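Local coordinates for DNA repair protein RecN (Deinococcus radiodurans, PDB 4ABY) that probably hydrolyses ATP through an SMC-like head domain and is thought to take part in recombinational repair of double-strand DNA breaks, at residues A[240-245]-A[259-264]; A[45-50]-A[95-100]; A[331-336]-A[355-360]; A[364-369]-A[381-386]. All coordinates share one frame; numbering follows the deposited sequence.

Interaction 1 (A[240-245]-A[259-264]); sequences PLVDSL and MEFALS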
# COMPACT_ATOMS: atom_id res chain seq x y z
N PRO A 240 20.84 10.64 -2.73
CA PRO A 240 20.95 9.38 -3.47
C PRO A 240 19.67 8.57 -3.41
O PRO A 240 19.32 7.90 -4.38
CB PRO A 240 22.06 8.64 -2.73
CG PRO A 240 22.86 9.70 -2.08
CD PRO A 240 21.87 10.75 -1.69
N LEU A 241 18.98 8.63 -2.27
CA LEU A 241 17.75 7.88 -2.07
C LEU A 241 16.60 8.49 -2.87
O LEU A 241 15.83 7.77 -3.50
CB LEU A 241 17.38 7.83 -0.58
CG LEU A 241 16.04 7.21 -0.20
CD1 LEU A 241 15.99 5.77 -0.64
CD2 LEU A 241 15.79 7.33 1.29
N VAL A 242 16.50 9.81 -2.83
CA VAL A 242 15.48 10.51 -3.60
C VAL A 242 15.70 10.30 -5.09
O VAL A 242 14.75 10.24 -5.87
CB VAL A 242 15.49 12.02 -3.29
CG1 VAL A 242 14.85 12.81 -4.42
CG2 VAL A 242 14.78 12.29 -1.98
N ASP A 243 16.96 10.17 -5.48
CA ASP A 243 17.32 10.00 -6.88
C ASP A 243 16.89 8.64 -7.41
O ASP A 243 16.50 8.52 -8.57
CB ASP A 243 18.83 10.18 -7.06
CG ASP A 243 19.22 11.63 -7.26
OD1 ASP A 243 18.31 12.47 -7.42
OD2 ASP A 243 20.44 11.92 -7.27
N SER A 244 16.97 7.63 -6.56
CA SER A 244 16.64 6.27 -6.97
C SER A 244 15.14 6.10 -7.12
O SER A 244 14.68 5.33 -7.96
CB SER A 244 17.19 5.26 -5.96
OG SER A 244 16.43 5.31 -4.77
N LEU A 245 14.38 6.83 -6.31
CA LEU A 245 12.93 6.80 -6.39
C LEU A 245 12.45 7.57 -7.61
O LEU A 245 11.65 7.07 -8.40
CB LEU A 245 12.31 7.36 -5.12
CG LEU A 245 12.50 6.49 -3.88
CD1 LEU A 245 12.04 7.20 -2.62
CD2 LEU A 245 11.77 5.18 -4.06
N MSE A 259 11.01 15.60 -5.73
CA MSE A 259 10.89 14.95 -4.44
C MSE A 259 12.09 15.26 -3.56
O MSE A 259 13.21 15.42 -4.05
CB MSE A 259 10.77 13.43 -4.63
CG MSE A 259 10.90 12.63 -3.35
SE MSE A 259 10.60 10.71 -3.60
CE MSE A 259 8.68 10.73 -3.94
N GLU A 260 11.86 15.38 -2.26
CA GLU A 260 12.95 15.61 -1.32
C GLU A 260 12.57 15.17 0.09
O GLU A 260 11.40 15.15 0.45
CB GLU A 260 13.32 17.09 -1.30
CG GLU A 260 12.38 17.95 -0.47
CD GLU A 260 12.79 19.41 -0.47
OE1 GLU A 260 13.67 19.78 -1.27
OE2 GLU A 260 12.22 20.18 0.35
N PHE A 261 13.58 14.81 0.88
CA PHE A 261 13.38 14.60 2.31
C PHE A 261 13.73 15.87 3.06
O PHE A 261 14.82 16.42 2.89
CB PHE A 261 14.25 13.44 2.82
CG PHE A 261 13.67 12.10 2.53
CD1 PHE A 261 12.63 11.60 3.30
CD2 PHE A 261 14.16 11.32 1.50
CE1 PHE A 261 12.10 10.36 3.03
CE2 PHE A 261 13.63 10.08 1.23
CZ PHE A 261 12.60 9.59 2.00
N ALA A 262 12.81 16.35 3.88
CA ALA A 262 13.03 17.56 4.66
C ALA A 262 13.20 17.23 6.13
O ALA A 262 12.39 16.50 6.71
CB ALA A 262 11.89 18.54 4.46
N LEU A 263 14.26 17.77 6.73
CA LEU A 263 14.46 17.64 8.17
C LEU A 263 13.87 18.85 8.86
O LEU A 263 14.13 19.99 8.47
CB LEU A 263 15.94 17.51 8.51
CG LEU A 263 16.70 16.46 7.70
CD1 LEU A 263 18.08 16.25 8.29
CD2 LEU A 263 15.93 15.16 7.66
N SER A 264 13.07 18.61 9.88
CA SER A 264 12.46 19.67 10.65
C SER A 264 13.03 19.63 12.07
O SER A 264 12.91 18.62 12.76
CB SER A 264 10.94 19.49 10.67
OG SER A 264 10.28 20.59 11.26
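Helix 214-249 lies against the two-stranded antiparallel sheet of the RecN head domain here, and L241, V242 and L245 meet M259, E260 and F261 of strand 258-266. The axes of the two segments run roughly antiparallel, at 150°, and come within 8.2 Å. No hydrogen bond joins the two segments, so side-chain packing makes the contact.

V242 sits in the middle with its two methyls divided. CG2 meets the F261 ring at CD2, 3.7 Å away, and also rests on the strand backbone at E260 CA; CG1 lies beside the M259 carbonyl and also 4.1 Å from M259 CG. L241 reaches the same ring one atom further round, its CD2 lying 3.5 Å from F261 CE2. Both approaches to the ring are oblique. An alanine in place of V242 would probably leave a gap between helix and strand, with the CD2 side of the F261 ring and the M259 side chain less firmly held.

Behind this layer, L241 and L245 also touch helix 298-312, while F261 packs on L169 and L170 of helix 163-171. E260 points away from the helix and pairs with R280 on the neighbouring strand. In M259, a selenomethionine, CG stands anti to the backbone N (chi1 169°) and the chain runs on toward the helix, where SE lies 3.9 Å from L245 CD1.

Interaction 2 (A[45-50]-A[95-100]); sequences IRNLAT and SGEKEL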
# COMPACT_ATOMS: atom_id res chain seq x y z
N ILE A 45 -16.65 -13.30 0.43
CA ILE A 45 -17.45 -12.10 0.59
C ILE A 45 -18.92 -12.46 0.49
O ILE A 45 -19.34 -13.15 -0.43
CB ILE A 45 -17.11 -11.05 -0.49
CG1 ILE A 45 -15.63 -10.66 -0.41
CG2 ILE A 45 -17.97 -9.82 -0.32
CD1 ILE A 45 -15.17 -9.79 -1.55
N ARG A 46 -19.71 -11.98 1.45
CA ARG A 46 -21.14 -12.25 1.43
C ARG A 46 -21.93 -10.95 1.60
O ARG A 46 -21.66 -10.17 2.51
CB ARG A 46 -21.52 -13.27 2.50
CG ARG A 46 -22.94 -13.79 2.41
CD ARG A 46 -23.27 -14.73 3.56
NE ARG A 46 -22.97 -14.12 4.85
CZ ARG A 46 -23.81 -13.35 5.54
NH1 ARG A 46 -25.02 -13.08 5.05
NH2 ARG A 46 -23.45 -12.84 6.71
N ASN A 47 -22.90 -10.74 0.72
CA ASN A 47 -23.75 -9.57 0.75
C ASN A 47 -23.00 -8.25 0.77
O ASN A 47 -23.33 -7.35 1.54
CB ASN A 47 -24.72 -9.64 1.92
CG ASN A 47 -25.76 -10.73 1.75
OD1 ASN A 47 -26.08 -11.13 0.63
ND2 ASN A 47 -26.30 -11.21 2.87
N LEU A 48 -21.99 -8.13 -0.08
CA LEU A 48 -21.27 -6.86 -0.24
C LEU A 48 -21.54 -6.28 -1.63
O LEU A 48 -21.13 -6.84 -2.64
CB LEU A 48 -19.77 -7.05 -0.01
CG LEU A 48 -18.89 -5.81 0.12
CD1 LEU A 48 -17.58 -6.17 0.77
CD2 LEU A 48 -18.65 -5.14 -1.23
N ALA A 49 -22.23 -5.14 -1.66
CA ALA A 49 -22.52 -4.44 -2.90
C ALA A 49 -23.27 -5.29 -3.92
O ALA A 49 -24.44 -5.60 -3.74
CB ALA A 49 -21.25 -3.89 -3.51
N THR A 50 -22.58 -5.67 -4.99
CA THR A 50 -23.18 -6.46 -6.06
C THR A 50 -22.86 -7.94 -5.90
O THR A 50 -23.00 -8.73 -6.84
CB THR A 50 -22.67 -6.02 -7.44
OG1 THR A 50 -21.26 -6.28 -7.54
CG2 THR A 50 -22.92 -4.54 -7.65
N SER A 95 -27.69 -4.15 -1.22
CA SER A 95 -28.89 -3.32 -1.24
C SER A 95 -30.02 -3.83 -0.33
O SER A 95 -30.44 -3.12 0.58
CB SER A 95 -29.41 -3.16 -2.66
OG SER A 95 -30.62 -2.42 -2.67
N GLY A 96 -30.50 -5.04 -0.59
CA GLY A 96 -31.62 -5.56 0.19
C GLY A 96 -31.23 -6.59 1.23
O GLY A 96 -31.97 -7.55 1.46
N GLU A 97 -30.07 -6.41 1.86
CA GLU A 97 -29.59 -7.38 2.83
C GLU A 97 -29.39 -6.77 4.21
O GLU A 97 -29.28 -5.55 4.35
CB GLU A 97 -28.31 -8.06 2.35
CG GLU A 97 -28.46 -8.85 1.05
CD GLU A 97 -29.32 -10.09 1.20
OE1 GLU A 97 -29.31 -10.70 2.29
OE2 GLU A 97 -29.99 -10.47 0.22
N LYS A 98 -29.36 -7.63 5.23
CA LYS A 98 -29.32 -7.18 6.61
C LYS A 98 -27.89 -7.06 7.13
O LYS A 98 -27.61 -6.24 8.01
CB LYS A 98 -30.12 -8.12 7.51
CG LYS A 98 -29.84 -9.61 7.25
CD LYS A 98 -30.52 -10.51 8.29
CE LYS A 98 -30.46 -11.97 7.86
NZ LYS A 98 -31.23 -12.22 6.62
N GLU A 99 -26.99 -7.86 6.58
CA GLU A 99 -25.60 -7.82 7.03
C GLU A 99 -24.63 -8.49 6.07
O GLU A 99 -24.98 -9.42 5.36
CB GLU A 99 -25.48 -8.47 8.41
CG GLU A 99 -25.59 -9.97 8.40
CD GLU A 99 -25.46 -10.54 9.79
OE1 GLU A 99 -25.94 -9.89 10.75
OE2 GLU A 99 -24.88 -11.64 9.94
N LEU A 100 -23.40 -7.99 6.06
CA LEU A 100 -22.36 -8.53 5.20
C LEU A 100 -21.25 -9.17 6.02
O LEU A 100 -21.11 -8.89 7.21
CB LEU A 100 -21.79 -7.45 4.27
CG LEU A 100 -20.93 -6.30 4.82
CD1 LEU A 100 -19.56 -6.78 5.27
CD2 LEU A 100 -20.78 -5.24 3.75
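Two neighbouring strands of the six-stranded antiparallel sheet, 42-48 and 99-105, come together where R46 and N47 face E97, E99 and L100. The chain turns a corner at N47, and that residue's side chain points into the other segment.

Its amide and the carboxylate of E97 are stacked, the two planes only 22° apart, although the side chains as a whole cross at about a right angle. E97 is folded at chi2 (-69°), which swings CD back from the extended line and over the amide; its CG lies 3.4 Å from N47 CG. From the same amide, ND2 makes a weak hydrogen bond to the backbone carbonyl E99 O at 3.3 Å. N47 thus bridges a side chain and a main chain of the opposing segment.

R46 takes a different line. It crosses E99 obliquely, with guanidinium and carboxylate planes 49° apart, and the salt bridge from NH2 to E99 OE2 is long at 3.7 Å. The firmer partner of E99 is R120, which pairs with the other oxygen, OE1, so the R46 contact adds a weaker charge attraction on the opposing strand.

Beside these polar groups, L100 and L48 supply the apolar part of the contact, crossing obliquely. L48 also touches S74 of the predicted ATP site, about 4 Å between side chains, and so ties this sheet to helix 69-83. Its CG lies 4.1 Å from L100 CD2.

Interaction 3 (A[331-336]-A[355-360]); sequences AAAIAV and LAQIAA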
# COMPACT_ATOMS: atom_id res chain seq x y z
N ALA A 331 3.08 4.23 -23.13
CA ALA A 331 4.39 3.98 -22.53
C ALA A 331 4.32 3.94 -21.01
O ALA A 331 4.82 3.00 -20.39
CB ALA A 331 5.38 5.03 -22.99
N ALA A 332 3.68 4.94 -20.42
CA ALA A 332 3.55 5.04 -18.97
C ALA A 332 2.92 3.78 -18.37
O ALA A 332 3.34 3.30 -17.32
CB ALA A 332 2.74 6.26 -18.60
N ALA A 333 1.89 3.27 -19.05
CA ALA A 333 1.16 2.08 -18.60
C ALA A 333 2.02 0.82 -18.62
O ALA A 333 1.91 -0.03 -17.73
CB ALA A 333 -0.09 1.90 -19.43
N ILE A 334 2.88 0.69 -19.63
CA ILE A 334 3.81 -0.43 -19.72
C ILE A 334 4.84 -0.40 -18.59
O ILE A 334 5.17 -1.43 -18.01
CB ILE A 334 4.54 -0.44 -21.07
CG1 ILE A 334 3.61 -0.96 -22.17
CG2 ILE A 334 5.81 -1.29 -20.99
CD1 ILE A 334 4.24 -0.98 -23.54
N ALA A 335 5.34 0.80 -18.28
CA ALA A 335 6.30 0.96 -17.19
C ALA A 335 5.69 0.54 -15.86
O ALA A 335 6.36 -0.07 -15.03
CB ALA A 335 6.77 2.39 -17.11
N VAL A 336 4.41 0.85 -15.67
CA VAL A 336 3.70 0.46 -14.46
C VAL A 336 3.57 -1.06 -14.39
O VAL A 336 3.87 -1.66 -13.36
CB VAL A 336 2.30 1.12 -14.36
CG1 VAL A 336 1.47 0.45 -13.28
CG2 VAL A 336 2.44 2.60 -14.07
N LEU A 355 -6.50 -1.73 -18.52
CA LEU A 355 -5.47 -1.66 -19.54
C LEU A 355 -4.88 -3.03 -19.82
O LEU A 355 -4.39 -3.70 -18.92
CB LEU A 355 -4.35 -0.71 -19.11
CG LEU A 355 -4.72 0.76 -18.93
CD1 LEU A 355 -3.56 1.54 -18.34
CD2 LEU A 355 -5.17 1.35 -20.25
N ALA A 356 -4.91 -3.45 -21.09
CA ALA A 356 -4.39 -4.75 -21.47
C ALA A 356 -2.90 -4.89 -21.14
O ALA A 356 -2.42 -5.98 -20.87
CB ALA A 356 -4.63 -5.01 -22.94
N GLN A 357 -2.18 -3.77 -21.18
CA GLN A 357 -0.76 -3.78 -20.87
C GLN A 357 -0.51 -4.34 -19.48
O GLN A 357 0.39 -5.16 -19.28
CB GLN A 357 -0.16 -2.38 -20.98
CG GLN A 357 -0.10 -1.84 -22.39
CD GLN A 357 -1.43 -1.29 -22.87
OE1 GLN A 357 -2.18 -0.69 -22.10
NE2 GLN A 357 -1.72 -1.50 -24.14
N ILE A 358 -1.31 -3.90 -18.52
CA ILE A 358 -1.15 -4.32 -17.15
C ILE A 358 -1.63 -5.76 -16.94
O ILE A 358 -0.94 -6.56 -16.31
CB ILE A 358 -1.89 -3.37 -16.19
CG1 ILE A 358 -1.35 -1.95 -16.37
CG2 ILE A 358 -1.74 -3.84 -14.75
CD1 ILE A 358 -2.01 -0.93 -15.49
N ALA A 359 -2.80 -6.08 -17.47
CA ALA A 359 -3.38 -7.41 -17.32
C ALA A 359 -2.44 -8.50 -17.83
O ALA A 359 -2.26 -9.53 -17.20
CB ALA A 359 -4.72 -7.50 -18.02
N ALA A 360 -1.84 -8.24 -18.99
CA ALA A 360 -1.01 -9.23 -19.67
C ALA A 360 0.23 -9.66 -18.87
O ALA A 360 0.86 -10.66 -19.20
CB ALA A 360 -0.60 -8.71 -21.04
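A333 sets its CB against the end of L355, 3.7 Å from CD1, at the point where helix 330-343 meets the chain entering the short helix 356-359. L355 occupies the N-cap position of that helix and directs its side chain toward the first one. With only a methyl on A333, the tip of the leucine can come in close to the helix surface.

Two further pairs flank this point. On the more exposed flank, I334 and Q357 cross obliquely and touch through their aliphatic parts, I334 CG1 lying 3.8 Å from Q357 CG. The glutamine bends at chi2 (80°), which turns CD off the extended line. On the buried flank, I358 CG1 lies 4.0 Å from A333 O, and its CD1 approaches V336 CG1 at 4.3 Å.

Helix 330-343 is the connection between the parallel strands 318-321 and 348-352, a beta-alpha-beta crossover. Helix 356-359 follows the second of those strands, and the turn between strand 348-352 and this helix is where ABC-type ATPases usually carry the H-loop. Both L355 and I358 also touch D325, in the turn after strand 318-321 that probably corresponds to the D-loop. L355 is about 9 Å from T69 of the predicted ATP site, measured between side chains, and A356 packs against helices 387-398 and 403-413.

No hydrogen bond or salt bridge spans the two segments, and they bury just 205 Å² together. The contact therefore rests on the shape of aliphatic groups, with nothing polar to fix a particular register.

Interaction 4 (A[364-369]-A[381-386]); sequences HHYKVE and VRLLTG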
# COMPACT_ATOMS: atom_id res chain seq x y z
N HIS A 364 -1.76 -14.29 -12.64
CA HIS A 364 -3.10 -14.82 -12.64
C HIS A 364 -4.04 -13.74 -13.12
O HIS A 364 -4.05 -12.64 -12.59
CB HIS A 364 -3.48 -15.30 -11.24
CG HIS A 364 -2.53 -16.32 -10.68
ND1 HIS A 364 -2.70 -17.68 -10.88
CD2 HIS A 364 -1.40 -16.18 -9.96
CE1 HIS A 364 -1.72 -18.33 -10.28
NE2 HIS A 364 -0.91 -17.45 -9.72
N HIS A 365 -4.82 -14.06 -14.14
CA HIS A 365 -5.75 -13.10 -14.71
C HIS A 365 -7.17 -13.49 -14.33
O HIS A 365 -7.71 -14.49 -14.79
CB HIS A 365 -5.59 -13.05 -16.23
CG HIS A 365 -6.37 -11.96 -16.89
ND1 HIS A 365 -5.90 -11.27 -17.99
CD2 HIS A 365 -7.59 -11.44 -16.61
CE1 HIS A 365 -6.80 -10.37 -18.36
NE2 HIS A 365 -7.83 -10.45 -17.54
N TYR A 366 -7.77 -12.69 -13.45
CA TYR A 366 -9.13 -12.94 -13.01
C TYR A 366 -10.08 -12.05 -13.80
O TYR A 366 -9.77 -10.90 -14.08
CB TYR A 366 -9.26 -12.66 -11.51
CG TYR A 366 -8.45 -13.60 -10.66
CD1 TYR A 366 -8.98 -14.81 -10.23
CD2 TYR A 366 -7.16 -13.29 -10.29
CE1 TYR A 366 -8.24 -15.68 -9.46
CE2 TYR A 366 -6.41 -14.16 -9.52
CZ TYR A 366 -6.96 -15.35 -9.11
OH TYR A 366 -6.21 -16.22 -8.34
N LYS A 367 -11.23 -12.60 -14.17
CA LYS A 367 -12.25 -11.78 -14.83
C LYS A 367 -13.47 -11.64 -13.95
O LYS A 367 -14.02 -12.63 -13.47
CB LYS A 367 -12.64 -12.36 -16.19
CG LYS A 367 -13.51 -11.41 -17.01
CD LYS A 367 -13.96 -12.01 -18.32
CE LYS A 367 -14.75 -10.99 -19.14
NZ LYS A 367 -15.25 -11.55 -20.42
N VAL A 368 -13.87 -10.40 -13.70
CA VAL A 368 -15.07 -10.15 -12.94
C VAL A 368 -16.24 -10.04 -13.91
O VAL A 368 -16.24 -9.21 -14.82
CB VAL A 368 -14.95 -8.87 -12.09
CG1 VAL A 368 -16.21 -8.66 -11.28
CG2 VAL A 368 -13.74 -8.97 -11.17
N GLU A 369 -17.23 -10.90 -13.71
CA GLU A 369 -18.35 -11.02 -14.64
C GLU A 369 -19.69 -10.78 -13.97
O GLU A 369 -19.77 -10.55 -12.76
CB GLU A 369 -18.36 -12.39 -15.29
CG GLU A 369 -17.40 -12.52 -16.44
CD GLU A 369 -17.27 -13.95 -16.92
OE1 GLU A 369 -17.48 -14.86 -16.09
OE2 GLU A 369 -16.95 -14.15 -18.11
N VAL A 381 -16.68 -14.13 -10.33
CA VAL A 381 -15.27 -14.06 -10.69
C VAL A 381 -14.78 -15.43 -11.12
O VAL A 381 -15.28 -16.45 -10.64
CB VAL A 381 -14.41 -13.61 -9.50
CG1 VAL A 381 -12.94 -13.64 -9.86
CG2 VAL A 381 -14.82 -12.22 -9.04
N ARG A 382 -13.80 -15.46 -12.01
CA ARG A 382 -13.22 -16.73 -12.45
C ARG A 382 -11.87 -16.55 -13.13
O ARG A 382 -11.67 -15.60 -13.88
CB ARG A 382 -14.18 -17.46 -13.39
CG ARG A 382 -14.43 -16.70 -14.68
CD ARG A 382 -15.54 -17.32 -15.50
NE ARG A 382 -15.57 -16.71 -16.82
CZ ARG A 382 -14.87 -17.15 -17.86
NH1 ARG A 382 -14.11 -18.23 -17.72
NH2 ARG A 382 -14.94 -16.53 -19.03
N LEU A 383 -10.95 -17.47 -12.86
CA LEU A 383 -9.64 -17.48 -13.49
C LEU A 383 -9.73 -17.65 -15.00
O LEU A 383 -10.64 -18.29 -15.51
CB LEU A 383 -8.79 -18.61 -12.92
CG LEU A 383 -7.62 -18.21 -12.04
CD1 LEU A 383 -6.93 -19.46 -11.53
CD2 LEU A 383 -6.65 -17.34 -12.82
N LEU A 384 -8.76 -17.07 -15.72
CA LEU A 384 -8.67 -17.25 -17.16
C LEU A 384 -7.56 -18.24 -17.51
O LEU A 384 -6.43 -18.12 -17.03
CB LEU A 384 -8.44 -15.91 -17.86
CG LEU A 384 -9.56 -14.89 -17.68
CD1 LEU A 384 -9.37 -13.73 -18.63
CD2 LEU A 384 -10.92 -15.54 -17.89
N THR A 385 -7.92 -19.22 -18.30
CA THR A 385 -7.10 -20.34 -18.62
C THR A 385 -5.84 -20.15 -19.40
O THR A 385 -4.82 -20.72 -19.09
CB THR A 385 -7.93 -21.20 -19.41
OG1 THR A 385 -8.81 -20.36 -20.14
CG2 THR A 385 -8.75 -22.03 -18.52
N GLY A 386 -5.89 -19.35 -20.44
CA GLY A 386 -4.72 -19.14 -21.24
C GLY A 386 -5.14 -18.62 -22.57
O GLY A 386 -4.78 -17.53 -22.93
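Y366 and V368 pack against V381, and H365 against L384, in the buried part of an antiparallel strand pair. V381 CG1 reaches the Y366 ring obliquely, while V368 and V381 meet methyl to methyl, 4.0 Å between their CG2 atoms. L384 lays CD1 over one face of the H365 ring, 3.8 Å from the centroid; H365 NE2 is bonded to T66, and Y366 stacks on F65. Between the strands, K367 and R382 form the hydrogen-bonded pair, with K367 N to R382 O at 3.0 Å and R382 N to K367 O at 3.2 Å. A further bond runs from L384 N to H365 O.

The rim is more accessible. Exposed L383 holds CD2 over one face of the Y366 ring, 4.2 Å from its centroid in a CH-pi contact. The charged rim is nonetheless firmly bonded. R382 CG sits between the backbone N and the carbonyl carbon (chi1 64°), and L384 CD2 lies over one guanidinium face. R382 grips E369 side-on: NE lies 2.8 Å from OE1, and OE2 accepts from both NH2 and NE, which reach it from the same face of its plane. E369 OE1 and OE2 lie close to the guanidinium plane, while the carboxylate itself is turned 35° from it, so that NE meets OE1 from above the carboxylate plane. K367 NZ adds a long ion pair to E369. An alanine at R382 would probably leave E369 with only the distant K367 among these charges and take a salt-bridge partner from E388.

Strands 364-373 and 376-383 form a beta hairpin at the edge of the mixed sheet; V368 touches A71 of the predicted ATP-binding loop, as befits the core of a P-loop NTPase.

In the fold
Along the chain the four contacts come in series, interaction 2 first, then 1, 3 and 4. Interaction 4 lies in the mixed sheet of the nucleotide-binding core, and interaction 3 joins helices that follow two of its other strands. These two touch directly, A359 CB on H365 CE1, with centres 18 Å apart. Interaction 2 belongs to the separate antiparallel sheet, about 7 Å from interaction 4 at the nearest atoms; both border helix 69-83, so both sheets pack on the helix that carries part of the predicted ATP site. Interaction 1 stands apart, 44 Å from interaction 2 between centres and across the chain's centre, where the long helix 214-249 joins the head.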